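Local coordinates for oxidoreductase (Thermotoga maritima, PDB 1ZH8), which probably catalyses the NADP-dependent oxidation or reduction of a CH-OH group, as a Gfo/Idh/MocA-type dehydrogenase with a Rossmann-fold nucleotide-binding domain, at residues K113-D118 with Q315-L320; E140-V145 with V201-A206; G194-G199 with Y248-S253. All coordinates share one frame; numbering follows the deposited sequence. Where two conformers were deposited one is given.

Contacts 1 and 2 lie between the nucleotide-binding part, with its parallel Rossmann sheet, and later helices of the chain, whereas contact 3 is within the C-terminal domain, between helix 195-211 and the mixed sheet. The centres of contacts 1 and 2 lie about 11 Å apart, and contact 3 lies about 14 Å from each. Along the chain, contacts 2 and 3 are both nested inside the loop closed by contact 1, and their own segments alternate. Helix 195-211 serves contacts 2 and 3, whereas helix 313-329 serves contact 1. Salt bridges join the sites: Asp319 to Arg143 and Lys113 to Asp198. Lys113, Pro114, Asn141, His202 and Asp198 all belong to the NADP pocket.

Contact 1 of 3, residues K113-D118 with Q315-L320; sequences KPISTD and QALKDL. With NAP (NADP nicotinamide-adenine-dinucleotide phosphate), chain D.
Leu320 and Ile115, which bury more surface here than any other pair of residues, meet nearly at a right angle, with the CG2 branch of Ile115 3.7 Å from Leu320 CD2. The same methyl of Leu320 reaches the backbone of the other segment, lying 3.3 Å from Ser116 O and 3.7 Å from the carbonyl carbon of Asp118. The helical side chain is placed for this by CG standing anti to the backbone N (chi1 -177°), which carries its branches across to the loop. Ile115 uses its other branch as well, CD1 lying 4.2 Å from Leu317 CB, and the two side chains cross at a slant. Its CB sits 3.8 Å from Ala316 CB, the small side chain of Ala316 allowing the loop to approach the helix. Ile115 is therefore held against one face of the helix by Ala316, Leu317 and Leu320, the first and last of them one helical turn apart. It also packs on Val125 and Val126 of helix 119-131 and on Ile138 of strand 136-139.

No direct hydrogen bond joins the segments. A water links them instead, accepting from Ile115 N at 2.9 Å and donating to Ala316 O, which gives the backbone amide beside the apolar cluster a polar partner. Upstream, a cis peptide bond precedes Pro114, and Lys113 O accepts a 2.6 Å hydrogen bond from O2D of the NADP ribose. Lys113 NZ donates to that hydroxyl as well and forms a salt bridge with Asp198. The loop that follows strand 108-112 thus fastens to helix 313-329 on one side and to the nicotinamide ribose on the other; its Glu-Lys-Pro sequence with a cofactor-bound lysine is a hallmark of the Gfo/Idh/MocA dehydrogenases.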
loop_
_atom_site.group_PDB
_atom_site.type_symbol
_atom_site.label_atom_id
_atom_site.label_comp_id
_atom_site.label_asym_id
_atom_site.label_seq_id
_atom_site.Cartn_x
_atom_site.Cartn_y
_atom_site.Cartn_z
ATOM N N LYS A 113 17.966 -12.267 15.743
ATOM C CA LYS A 113 17.634 -11.995 14.358
ATOM C C LYS A 113 18.489 -10.822 13.894
ATOM O O LYS A 113 19.022 -10.094 14.727
ATOM C CB LYS A 113 16.139 -11.648 14.227
ATOM C CG LYS A 113 15.533 -10.791 15.363
ATOM C CD LYS A 113 16.201 -9.405 15.550
ATOM C CE LYS A 113 15.994 -8.512 14.350
ATOM N NZ LYS A 113 16.777 -7.272 14.411
ATOM N N PRO A 114 18.647 -10.636 12.572
ATOM C CA PRO A 114 18.271 -11.566 11.489
ATOM C C PRO A 114 19.114 -12.835 11.550
ATOM O O PRO A 114 20.236 -12.795 12.081
ATOM C CB PRO A 114 18.590 -10.774 10.211
ATOM C CG PRO A 114 18.682 -9.288 10.682
ATOM C CD PRO A 114 19.214 -9.371 12.063
ATOM N N ILE A 115 18.586 -13.943 11.015
ATOM C CA ILE A 115 19.338 -15.175 10.948
ATOM C C ILE A 115 20.773 -14.941 10.425
ATOM O O ILE A 115 21.725 -15.448 11.014
ATOM C CB ILE A 115 18.599 -16.274 10.152
ATOM C CG1 ILE A 115 19.326 -17.618 10.281
ATOM C CG2 ILE A 115 18.419 -15.882 8.693
ATOM C CD1 ILE A 115 18.725 -18.748 9.424
ATOM N N SER A 116 20.926 -14.174 9.347
ATOM C CA SER A 116 22.245 -13.828 8.804
ATOM C C SER A 116 22.145 -12.592 7.904
ATOM O O SER A 116 21.120 -11.926 7.907
ATOM C CB SER A 116 22.870 -14.993 8.042
ATOM O OG SER A 116 24.225 -14.710 7.746
ATOM N N THR A 117 23.196 -12.303 7.140
ATOM C CA THR A 117 23.302 -11.049 6.419
ATOM C C THR A 117 22.467 -11.063 5.152
ATOM O O THR A 117 22.116 -10.003 4.617
ATOM C CB THR A 117 24.763 -10.775 6.005
ATOM O OG1 THR A 117 25.250 -11.913 5.283
ATOM C CG2 THR A 117 25.649 -10.544 7.229
ATOM N N ASP A 118 22.174 -12.268 4.674
ATOM C CA ASP A 118 21.419 -12.506 3.439
ATOM C C ASP A 118 20.997 -13.980 3.378
ATOM O O ASP A 118 21.436 -14.803 4.196
ATOM C CB ASP A 118 22.267 -12.154 2.201
ATOM C CG ASP A 118 23.648 -12.768 2.262
ATOM O OD1 ASP A 118 23.743 -13.993 2.102
ATOM O OD2 ASP A 118 24.638 -12.040 2.512
ATOM N N GLN A 315 12.264 -20.771 9.838
ATOM C CA GLN A 315 11.310 -19.650 9.971
ATOM C C GLN A 315 12.006 -18.313 9.776
ATOM O O GLN A 315 11.476 -17.408 9.112
ATOM C CB GLN A 315 10.617 -19.668 11.342
ATOM C CG GLN A 315 9.582 -20.784 11.542
ATOM C CD GLN A 315 8.410 -20.617 10.605
ATOM O OE1 GLN A 315 7.793 -19.549 10.554
ATOM N NE2 GLN A 315 8.123 -21.659 9.810
ATOM N N ALA A 316 13.202 -18.194 10.346
ATOM C CA ALA A 316 13.912 -16.920 10.327
ATOM C C ALA A 316 14.417 -16.686 8.920
ATOM O O ALA A 316 14.458 -15.551 8.439
ATOM C CB ALA A 316 15.062 -16.928 11.305
ATOM N N LEU A 317 14.779 -17.778 8.249
ATOM C CA LEU A 317 15.274 -17.666 6.898
ATOM C C LEU A 317 14.141 -17.145 6.007
ATOM O O LEU A 317 14.352 -16.262 5.175
ATOM C CB LEU A 317 15.842 -18.998 6.410
ATOM C CG LEU A 317 16.562 -18.879 5.059
ATOM C CD1 LEU A 317 17.808 -18.056 5.194
ATOM C CD2 LEU A 317 16.886 -20.251 4.447
ATOM N N LYS A 318 12.937 -17.672 6.219
ATOM C CA LYS A 318 11.757 -17.181 5.496
ATOM C C LYS A 318 11.459 -15.706 5.785
ATOM O O LYS A 318 11.055 -14.977 4.888
ATOM C CB LYS A 318 10.524 -18.053 5.769
ATOM C CG LYS A 318 10.641 -19.471 5.200
ATOM C CD LYS A 318 9.559 -20.408 5.768
ATOM C CE LYS A 318 9.590 -21.747 5.007
ATOM N NZ LYS A 318 8.512 -22.680 5.401
ATOM N N ASP A 319 11.683 -15.256 7.021
ATOM C CA ASP A 319 11.515 -13.840 7.304
ATOM C C ASP A 319 12.494 -13.013 6.464
ATOM O O ASP A 319 12.119 -11.992 5.858
ATOM C CB ASP A 319 11.748 -13.519 8.778
ATOM C CG ASP A 319 10.811 -14.252 9.712
ATOM O OD1 ASP A 319 9.658 -14.542 9.326
ATOM O OD2 ASP A 319 11.248 -14.520 10.856
ATOM N N LEU A 320 13.743 -13.468 6.429
ATOM C CA LEU A 320 14.778 -12.720 5.767
ATOM C C LEU A 320 14.492 -12.703 4.261
ATOM O O LEU A 320 14.544 -11.651 3.650
ATOM C CB LEU A 320 16.156 -13.293 6.108
ATOM C CG LEU A 320 17.378 -12.574 5.546
ATOM C CD1 LEU A 320 17.345 -11.092 5.865
ATOM C CD2 LEU A 320 18.625 -13.178 6.138
HETATM P PA NAP D . 25.445 -3.530 19.552
HETATM O O1A NAP D . 25.066 -2.604 20.650
HETATM O O2A NAP D . 26.459 -2.977 18.639
HETATM O O5B NAP D . 25.885 -4.927 20.205
HETATM C C5B NAP D . 26.850 -5.736 19.574
HETATM C C4B NAP D . 27.821 -6.216 20.635
HETATM O O4B NAP D . 28.681 -7.213 20.099
HETATM C C3B NAP D . 28.723 -5.092 21.133
HETATM O O3B NAP D . 28.913 -5.351 22.494
HETATM C C2B NAP D . 29.995 -5.355 20.345
HETATM O O2B NAP D . 31.262 -4.804 20.686
HETATM C C1B NAP D . 30.025 -6.867 20.395
HETATM N N9A NAP D . 30.944 -7.407 19.397
HETATM C C8A NAP D . 31.254 -6.890 18.158
HETATM N N7A NAP D . 32.136 -7.725 17.565
HETATM C C5A NAP D . 32.390 -8.757 18.412
HETATM C C6A NAP D . 33.205 -9.879 18.328
HETATM N N6A NAP D . 33.952 -10.093 17.257
HETATM N N1A NAP D . 33.242 -10.780 19.359
HETATM C C2A NAP D . 32.487 -10.558 20.485
HETATM N N3A NAP D . 31.687 -9.448 20.580
HETATM C C4A NAP D . 31.640 -8.568 19.561
HETATM O O3 NAP D . 24.141 -3.870 18.693
HETATM P PN NAP D . 22.791 -4.490 19.307
HETATM O O1N NAP D . 22.924 -5.004 20.707
HETATM O O2N NAP D . 21.819 -3.479 18.913
HETATM O O5D NAP D . 22.502 -5.785 18.393
HETATM C C5D NAP D . 23.111 -7.050 18.588
HETATM C C4D NAP D . 22.189 -8.131 18.030
HETATM O O4D NAP D . 20.921 -8.024 18.666
HETATM C C3D NAP D . 21.946 -7.932 16.530
HETATM O O3D NAP D . 21.949 -9.167 15.854
HETATM C C2D NAP D . 20.572 -7.315 16.437
HETATM O O2D NAP D . 19.899 -7.657 15.243
HETATM C C1D NAP D . 19.902 -7.872 17.684
HETATM N N1N NAP D . 18.839 -6.983 18.145
HETATM C C2N NAP D . 17.574 -7.488 18.237
HETATM C C3N NAP D . 16.513 -6.682 18.662
HETATM C C7N NAP D . 15.169 -7.290 18.978
HETATM O O7N NAP D . 14.152 -6.398 19.367
HETATM N N7N NAP D . 14.955 -8.618 18.900
HETATM C C4N NAP D . 16.765 -5.346 19.002
HETATM C C5N NAP D . 18.069 -4.838 18.919
HETATM C C6N NAP D . 19.104 -5.672 18.485
HETATM P P2B NAP D . 31.836 -4.137 22.034
HETATM O O1X NAP D . 32.353 -5.187 22.996
HETATM O O2X NAP D . 30.772 -3.334 22.745
HETATM O O3X NAP D . 32.965 -3.252 21.552
HETATM O O HOH W 1 15.754 -13.564 10.505
#

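Contact 2 of 3, residues E140-V145 with V201-A206; sequences ENFRHV and VHHAAA. With NAP (NADP nicotinamide-adenine-dinucleotide phosphate), chain D; EDO (1,2-ethanediol), chain E.
Glu140 reaches His202 through a side chain bent at chi2 (44°), which brings OE2 within 2.8 Å of His202 ND1. The N-H to acceptor angle is 148°, and Glu140 OE2 accepts the N-H through its syn lone pair. Its anti lone pair takes Phe142 N at 2.9 Å, so two donors grip one oxygen and fix the rotation of the carboxylate, whose plane stands almost perpendicular to the imidazole. Glu140 CG rests 3.5 Å from Ala205 CB.

Asn141 turns its OD1 toward the cofactor, accepting a hydrogen bond from N7N of the NADP carboxamide at 2.9 Å. The same oxygen is 3.1 Å from His202 CE1, while N7N itself lies near the plane of the imidazole at its edge. Asn141 ND2 is hydrogen-bonded to Ser290 OG.

Phe142 lays one ring face over His202 CB, which stands 3.4 Å from the ring centroid and almost on its normal, a CH-pi contact. The two rings themselves meet obliquely, and Ala206 CB adds an apolar contact at the phenyl edge.

Arg143 places one guanidinium face against Ala205 CB. A water accepts from Arg143 NE and donates to Ala205 O at 2.7 Å, bridging the arginine side chain to the helix backbone, while the strongest partner of the arginine is the salt-bridged Asp319.

The segment is the loop between strand 136-139, an outermost strand of the Rossmann sheet, and helix 146-156; it lies against helix 195-211, with helix 290-303 beside Asn141 and His144 and helix 313-329 beside Glu140, Arg143 and Ala205.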
loop_
_atom_site.group_PDB
_atom_site.type_symbol
_atom_site.label_atom_id
_atom_site.label_comp_id
_atom_site.label_asym_id
_atom_site.label_seq_id
_atom_site.Cartn_x
_atom_site.Cartn_y
_atom_site.Cartn_z
ATOM N N GLU A 140 13.470 -14.602 17.309
ATOM C CA GLU A 140 12.610 -13.678 16.621
ATOM C C GLU A 140 11.489 -13.408 17.573
ATOM O O GLU A 140 10.526 -14.182 17.658
ATOM C CB GLU A 140 12.111 -14.284 15.311
ATOM C CG GLU A 140 11.043 -13.450 14.618
ATOM C CD GLU A 140 11.383 -11.964 14.599
ATOM O OE1 GLU A 140 12.212 -11.555 13.759
ATOM O OE2 GLU A 140 10.831 -11.214 15.442
ATOM N N ASN A 141 11.624 -12.335 18.337
ATOM C CA ASN A 141 10.682 -12.112 19.435
ATOM C C ASN A 141 9.252 -11.769 18.971
ATOM O O ASN A 141 8.292 -12.054 19.680
ATOM C CB ASN A 141 11.217 -11.080 20.423
ATOM C CG ASN A 141 11.414 -9.741 19.778
ATOM O OD1 ASN A 141 12.245 -9.587 18.877
ATOM N ND2 ASN A 141 10.624 -8.784 20.184
ATOM N N PHE A 142 9.097 -11.213 17.773
ATOM C CA PHE A 142 7.744 -10.969 17.218
ATOM C C PHE A 142 6.876 -12.233 17.101
ATOM O O PHE A 142 5.656 -12.134 17.058
ATOM C CB PHE A 142 7.797 -10.219 15.870
ATOM C CG PHE A 142 7.872 -8.701 16.001
ATOM C CD1 PHE A 142 8.734 -8.094 16.924
ATOM C CD2 PHE A 142 7.074 -7.883 15.187
ATOM C CE1 PHE A 142 8.797 -6.677 17.052
ATOM C CE2 PHE A 142 7.114 -6.469 15.304
ATOM C CZ PHE A 142 7.986 -5.866 16.239
ATOM N N ARG A 143 7.492 -13.415 17.060
ATOM C CA ARG A 143 6.732 -14.674 17.115
ATOM C C ARG A 143 6.145 -14.965 18.484
ATOM O O ARG A 143 5.454 -15.968 18.679
ATOM C CB ARG A 143 7.608 -15.849 16.706
ATOM C CG ARG A 143 7.246 -16.401 15.390
ATOM C CD ARG A 143 8.384 -17.231 14.859
ATOM N NE ARG A 143 8.539 -16.773 13.513
ATOM C CZ ARG A 143 9.679 -16.550 12.897
ATOM N NH1 ARG A 143 10.841 -16.777 13.475
ATOM N NH2 ARG A 143 9.624 -16.103 11.662
ATOM N N HIS A 144 6.440 -14.099 19.442
ATOM C CA HIS A 144 6.003 -14.348 20.802
ATOM C C HIS A 144 5.209 -13.178 21.328
ATOM O O HIS A 144 5.006 -13.093 22.538
ATOM C CB HIS A 144 7.213 -14.580 21.705
ATOM C CG HIS A 144 8.092 -15.709 21.266
ATOM N ND1 HIS A 144 7.989 -16.979 21.794
ATOM C CD2 HIS A 144 9.098 -15.756 20.366
ATOM C CE1 HIS A 144 8.893 -17.762 21.235
ATOM N NE2 HIS A 144 9.584 -17.043 20.370
ATOM N N VAL A 145 4.780 -12.277 20.431
ATOM C CA VAL A 145 4.053 -11.075 20.841
ATOM C C VAL A 145 2.538 -11.395 20.907
ATOM O O VAL A 145 1.950 -11.801 19.914
ATOM C CB VAL A 145 4.410 -9.840 19.921
ATOM C CG1 VAL A 145 3.498 -8.636 20.189
ATOM C CG2 VAL A 145 5.915 -9.414 20.073
ATOM N N VAL A 201 12.711 -8.206 9.323
ATOM C CA VAL A 201 12.456 -9.583 9.749
ATOM C C VAL A 201 11.336 -9.683 10.835
ATOM O O VAL A 201 10.489 -10.564 10.776
ATOM C CB VAL A 201 13.760 -10.361 10.080
ATOM C CG1 VAL A 201 14.618 -10.462 8.821
ATOM C CG2 VAL A 201 14.553 -9.706 11.233
ATOM N N HIS A 202 11.298 -8.741 11.777
ATOM C CA HIS A 202 10.187 -8.678 12.746
ATOM C C HIS A 202 8.826 -8.613 12.065
ATOM O O HIS A 202 7.917 -9.405 12.368
ATOM C CB HIS A 202 10.308 -7.452 13.654
ATOM C CG HIS A 202 11.479 -7.503 14.568
ATOM N ND1 HIS A 202 11.678 -8.534 15.463
ATOM C CD2 HIS A 202 12.517 -6.652 14.732
ATOM C CE1 HIS A 202 12.792 -8.313 16.140
ATOM N NE2 HIS A 202 13.320 -7.179 15.714
ATOM N N HIS A 203 8.688 -7.665 11.144
ATOM C CA HIS A 203 7.434 -7.487 10.437
ATOM C C HIS A 203 7.044 -8.713 9.574
ATOM O O HIS A 203 5.874 -9.124 9.566
ATOM C CB HIS A 203 7.468 -6.165 9.667
ATOM C CG HIS A 203 8.083 -5.036 10.453
ATOM N ND1 HIS A 203 9.018 -4.173 9.919
ATOM C CD2 HIS A 203 7.949 -4.678 11.756
ATOM C CE1 HIS A 203 9.409 -3.314 10.847
ATOM N NE2 HIS A 203 8.774 -3.596 11.971
ATOM N N ALA A 204 8.006 -9.332 8.893
ATOM C CA ALA A 204 7.708 -10.539 8.125
ATOM C C ALA A 204 7.268 -11.657 9.067
ATOM O O ALA A 204 6.324 -12.421 8.771
ATOM C CB ALA A 204 8.932 -10.972 7.306
ATOM N N ALA A 205 7.940 -11.747 10.219
ATOM C CA ALA A 205 7.587 -12.764 11.186
ATOM C C ALA A 205 6.100 -12.626 11.550
ATOM O O ALA A 205 5.326 -13.600 11.465
ATOM C CB ALA A 205 8.482 -12.681 12.406
ATOM N N ALA A 206 5.692 -11.398 11.863
ATOM C CA ALA A 206 4.310 -11.145 12.270
ATOM C C ALA A 206 3.308 -11.439 11.162
ATOM O O ALA A 206 2.298 -12.100 11.394
ATOM C CB ALA A 206 4.143 -9.730 12.796
HETATM P PA NAP D . 25.445 -3.530 19.552
HETATM O O1A NAP D . 25.066 -2.604 20.650
HETATM O O2A NAP D . 26.459 -2.977 18.639
HETATM O O5B NAP D . 25.885 -4.927 20.205
HETATM C C5B NAP D . 26.850 -5.736 19.574
HETATM C C4B NAP D . 27.821 -6.216 20.635
HETATM O O4B NAP D . 28.681 -7.213 20.099
HETATM C C3B NAP D . 28.723 -5.092 21.133
HETATM O O3B NAP D . 28.913 -5.351 22.494
HETATM C C2B NAP D . 29.995 -5.355 20.345
HETATM O O2B NAP D . 31.262 -4.804 20.686
HETATM C C1B NAP D . 30.025 -6.867 20.395
HETATM N N9A NAP D . 30.944 -7.407 19.397
HETATM C C8A NAP D . 31.254 -6.890 18.158
HETATM N N7A NAP D . 32.136 -7.725 17.565
HETATM C C5A NAP D . 32.390 -8.757 18.412
HETATM C C6A NAP D . 33.205 -9.879 18.328
HETATM N N6A NAP D . 33.952 -10.093 17.257
HETATM N N1A NAP D . 33.242 -10.780 19.359
HETATM C C2A NAP D . 32.487 -10.558 20.485
HETATM N N3A NAP D . 31.687 -9.448 20.580
HETATM C C4A NAP D . 31.640 -8.568 19.561
HETATM O O3 NAP D . 24.141 -3.870 18.693
HETATM P PN NAP D . 22.791 -4.490 19.307
HETATM O O1N NAP D . 22.924 -5.004 20.707
HETATM O O2N NAP D . 21.819 -3.479 18.913
HETATM O O5D NAP D . 22.502 -5.785 18.393
HETATM C C5D NAP D . 23.111 -7.050 18.588
HETATM C C4D NAP D . 22.189 -8.131 18.030
HETATM O O4D NAP D . 20.921 -8.024 18.666
HETATM C C3D NAP D . 21.946 -7.932 16.530
HETATM O O3D NAP D . 21.949 -9.167 15.854
HETATM C C2D NAP D . 20.572 -7.315 16.437
HETATM O O2D NAP D . 19.899 -7.657 15.243
HETATM C C1D NAP D . 19.902 -7.872 17.684
HETATM N N1N NAP D . 18.839 -6.983 18.145
HETATM C C2N NAP D . 17.574 -7.488 18.237
HETATM C C3N NAP D . 16.513 -6.682 18.662
HETATM C C7N NAP D . 15.169 -7.290 18.978
HETATM O O7N NAP D . 14.152 -6.398 19.367
HETATM N N7N NAP D . 14.955 -8.618 18.900
HETATM C C4N NAP D . 16.765 -5.346 19.002
HETATM C C5N NAP D . 18.069 -4.838 18.919
HETATM C C6N NAP D . 19.104 -5.672 18.485
HETATM P P2B NAP D . 31.836 -4.137 22.034
HETATM O O1X NAP D . 32.353 -5.187 22.996
HETATM O O2X NAP D . 30.772 -3.334 22.745
HETATM O O3X NAP D . 32.965 -3.252 21.552
HETATM C C1 EDO E . 4.227 -19.364 22.575
HETATM O O1 EDO E . 5.187 -18.347 22.929
HETATM C C2 EDO E . 2.852 -18.725 22.385
HETATM O O2 EDO E . 1.955 -19.681 21.802
HETATM O O HOH W 2 6.272 -16.036 11.988
#

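Contact 3 of 3, residues G194-G199 with Y248-S253; sequences GFLSDG and YTISYS
Aromatic and apolar contacts centre on Tyr252, whose ring receives Phe195 CB over one face at 3.9 Å from its centroid and only 9° off the normal, a CH-pi contact. Tyr252 reaches the helix with CG anti to its own carbonyl carbon (chi1 -75°). The Phe195 and Tyr252 rings meet obliquely, with centroids 5.7 Å apart. Leu196 bends back toward the strand, and its CD2 sits 3.8 Å from Tyr252 CE1 and at a looser 4.5 Å from Ile250 CG2. Gly199 lies at the edge of the tyrosine ring, its CA 3.1 Å from Tyr252 OH.

Polar contacts gather at a single water. It donates to Leu196 O at 2.8 Å and is hydrogen-bonded to the hydroxyls of Tyr248, at 2.9 Å from OH, and Tyr252, at 2.6 Å from OH. Tyr248 OH also bonds His203 of the same helix.

Chemically, the first turn of helix 195-211 meets strand 245-251 and the turn after it through a largely apolar surface, with one water joining polar groups of both segments. Two tyrosine hydroxyls and a helix carbonyl thus share one solvent molecule, which would fix its position and satisfy polar atoms within the C-terminal domain.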
loop_
_atom_site.group_PDB
_atom_site.type_symbol
_atom_site.label_atom_id
_atom_site.label_comp_id
_atom_site.label_asym_id
_atom_site.label_seq_id
_atom_site.Cartn_x
_atom_site.Cartn_y
_atom_site.Cartn_z
ATOM N N GLY A 194 20.191 -2.968 4.845
ATOM C CA GLY A 194 20.454 -2.175 6.043
ATOM C C GLY A 194 19.316 -2.310 7.046
ATOM O O GLY A 194 18.996 -3.418 7.472
ATOM N N PHE A 195 18.694 -1.191 7.413
ATOM C CA PHE A 195 17.633 -1.221 8.412
ATOM C C PHE A 195 16.427 -1.984 7.929
ATOM O O PHE A 195 15.619 -2.417 8.742
ATOM C CB PHE A 195 17.209 0.184 8.829
ATOM C CG PHE A 195 18.058 0.752 9.907
ATOM C CD1 PHE A 195 17.828 0.416 11.243
ATOM C CD2 PHE A 195 19.109 1.611 9.597
ATOM C CE1 PHE A 195 18.628 0.939 12.256
ATOM C CE2 PHE A 195 19.929 2.143 10.613
ATOM C CZ PHE A 195 19.687 1.804 11.943
ATOM N N LEU A 196 16.295 -2.139 6.613
ATOM C CA LEU A 196 15.187 -2.901 6.082
ATOM C C LEU A 196 15.197 -4.358 6.552
ATOM O O LEU A 196 14.127 -4.904 6.880
ATOM C CB LEU A 196 15.093 -2.789 4.563
ATOM C CG LEU A 196 14.962 -1.356 4.013
ATOM C CD1 LEU A 196 14.825 -1.403 2.482
ATOM C CD2 LEU A 196 13.799 -0.594 4.669
ATOM N N SER A 197 16.371 -4.983 6.625
ATOM C CA SER A 197 16.442 -6.337 7.183
ATOM C C SER A 197 16.425 -6.324 8.705
ATOM O O SER A 197 15.789 -7.162 9.334
ATOM C CB SER A 197 17.735 -7.023 6.756
ATOM O OG SER A 197 17.615 -7.567 5.471
ATOM N N ASP A 198 17.140 -5.370 9.282
ATOM C CA ASP A 198 17.298 -5.279 10.718
ATOM C C ASP A 198 15.927 -5.274 11.419
ATOM O O ASP A 198 15.673 -6.125 12.274
ATOM C CB ASP A 198 18.167 -4.053 11.063
ATOM C CG ASP A 198 18.327 -3.830 12.552
ATOM O OD1 ASP A 198 18.130 -4.774 13.346
ATOM O OD2 ASP A 198 18.649 -2.685 12.928
ATOM N N GLY A 199 15.046 -4.358 11.025
ATOM C CA GLY A 199 13.706 -4.306 11.571
ATOM C C GLY A 199 12.691 -5.076 10.751
ATOM O O GLY A 199 11.644 -5.449 11.260
ATOM N N TYR A 248 2.890 -3.446 2.648
ATOM C CA TYR A 248 3.752 -3.199 3.781
ATOM C C TYR A 248 4.659 -2.060 3.370
ATOM O O TYR A 248 5.397 -2.198 2.376
ATOM C CB TYR A 248 4.546 -4.464 4.130
ATOM C CG TYR A 248 5.786 -4.250 4.982
ATOM C CD1 TYR A 248 5.691 -3.840 6.315
ATOM C CD2 TYR A 248 7.053 -4.503 4.460
ATOM C CE1 TYR A 248 6.821 -3.660 7.079
ATOM C CE2 TYR A 248 8.205 -4.345 5.232
ATOM C CZ TYR A 248 8.082 -3.918 6.536
ATOM O OH TYR A 248 9.218 -3.763 7.301
ATOM N N THR A 249 4.557 -0.940 4.103
ATOM C CA THR A 249 5.348 0.278 3.851
ATOM C C THR A 249 6.009 0.743 5.154
ATOM O O THR A 249 5.357 0.800 6.204
ATOM C CB THR A 249 4.467 1.417 3.315
ATOM O OG1 THR A 249 3.942 1.043 2.053
ATOM C CG2 THR A 249 5.243 2.682 3.138
ATOM N N ILE A 250 7.299 1.061 5.100
ATOM C CA ILE A 250 7.993 1.537 6.287
ATOM C C ILE A 250 9.051 2.559 5.939
ATOM O O ILE A 250 9.731 2.435 4.920
ATOM C CB ILE A 250 8.608 0.380 7.097
ATOM C CG1 ILE A 250 9.247 0.880 8.413
ATOM C CG2 ILE A 250 9.616 -0.399 6.250
ATOM C CD1 ILE A 250 9.530 -0.251 9.422
ATOM N N SER A 251 9.170 3.575 6.789
ATOM C CA SER A 251 10.281 4.519 6.749
ATOM C C SER A 251 10.939 4.474 8.098
ATOM O O SER A 251 10.297 4.683 9.107
ATOM C CB SER A 251 9.793 5.933 6.496
ATOM O OG SER A 251 10.882 6.843 6.560
ATOM N N TYR A 252 12.224 4.180 8.135
ATOM C CA TYR A 252 12.902 4.216 9.410
ATOM C C TYR A 252 13.212 5.646 9.858
ATOM O O TYR A 252 13.456 5.868 11.043
ATOM C CB TYR A 252 14.132 3.349 9.370
ATOM C CG TYR A 252 13.768 1.896 9.426
ATOM C CD1 TYR A 252 13.396 1.211 8.274
ATOM C CD2 TYR A 252 13.799 1.195 10.633
ATOM C CE1 TYR A 252 13.051 -0.145 8.320
ATOM C CE2 TYR A 252 13.453 -0.141 10.697
ATOM C CZ TYR A 252 13.079 -0.808 9.537
ATOM O OH TYR A 252 12.746 -2.140 9.586
ATOM N N SER A 253 13.154 6.617 8.944
ATOM C CA SER A 253 13.610 7.978 9.271
ATOM C C SER A 253 12.489 9.012 9.429
ATOM O O SER A 253 12.646 9.974 10.161
ATOM C CB SER A 253 14.654 8.435 8.246
ATOM O OG SER A 253 14.419 9.752 7.794
HETATM O O HOH W 3 12.049 -3.009 7.225
#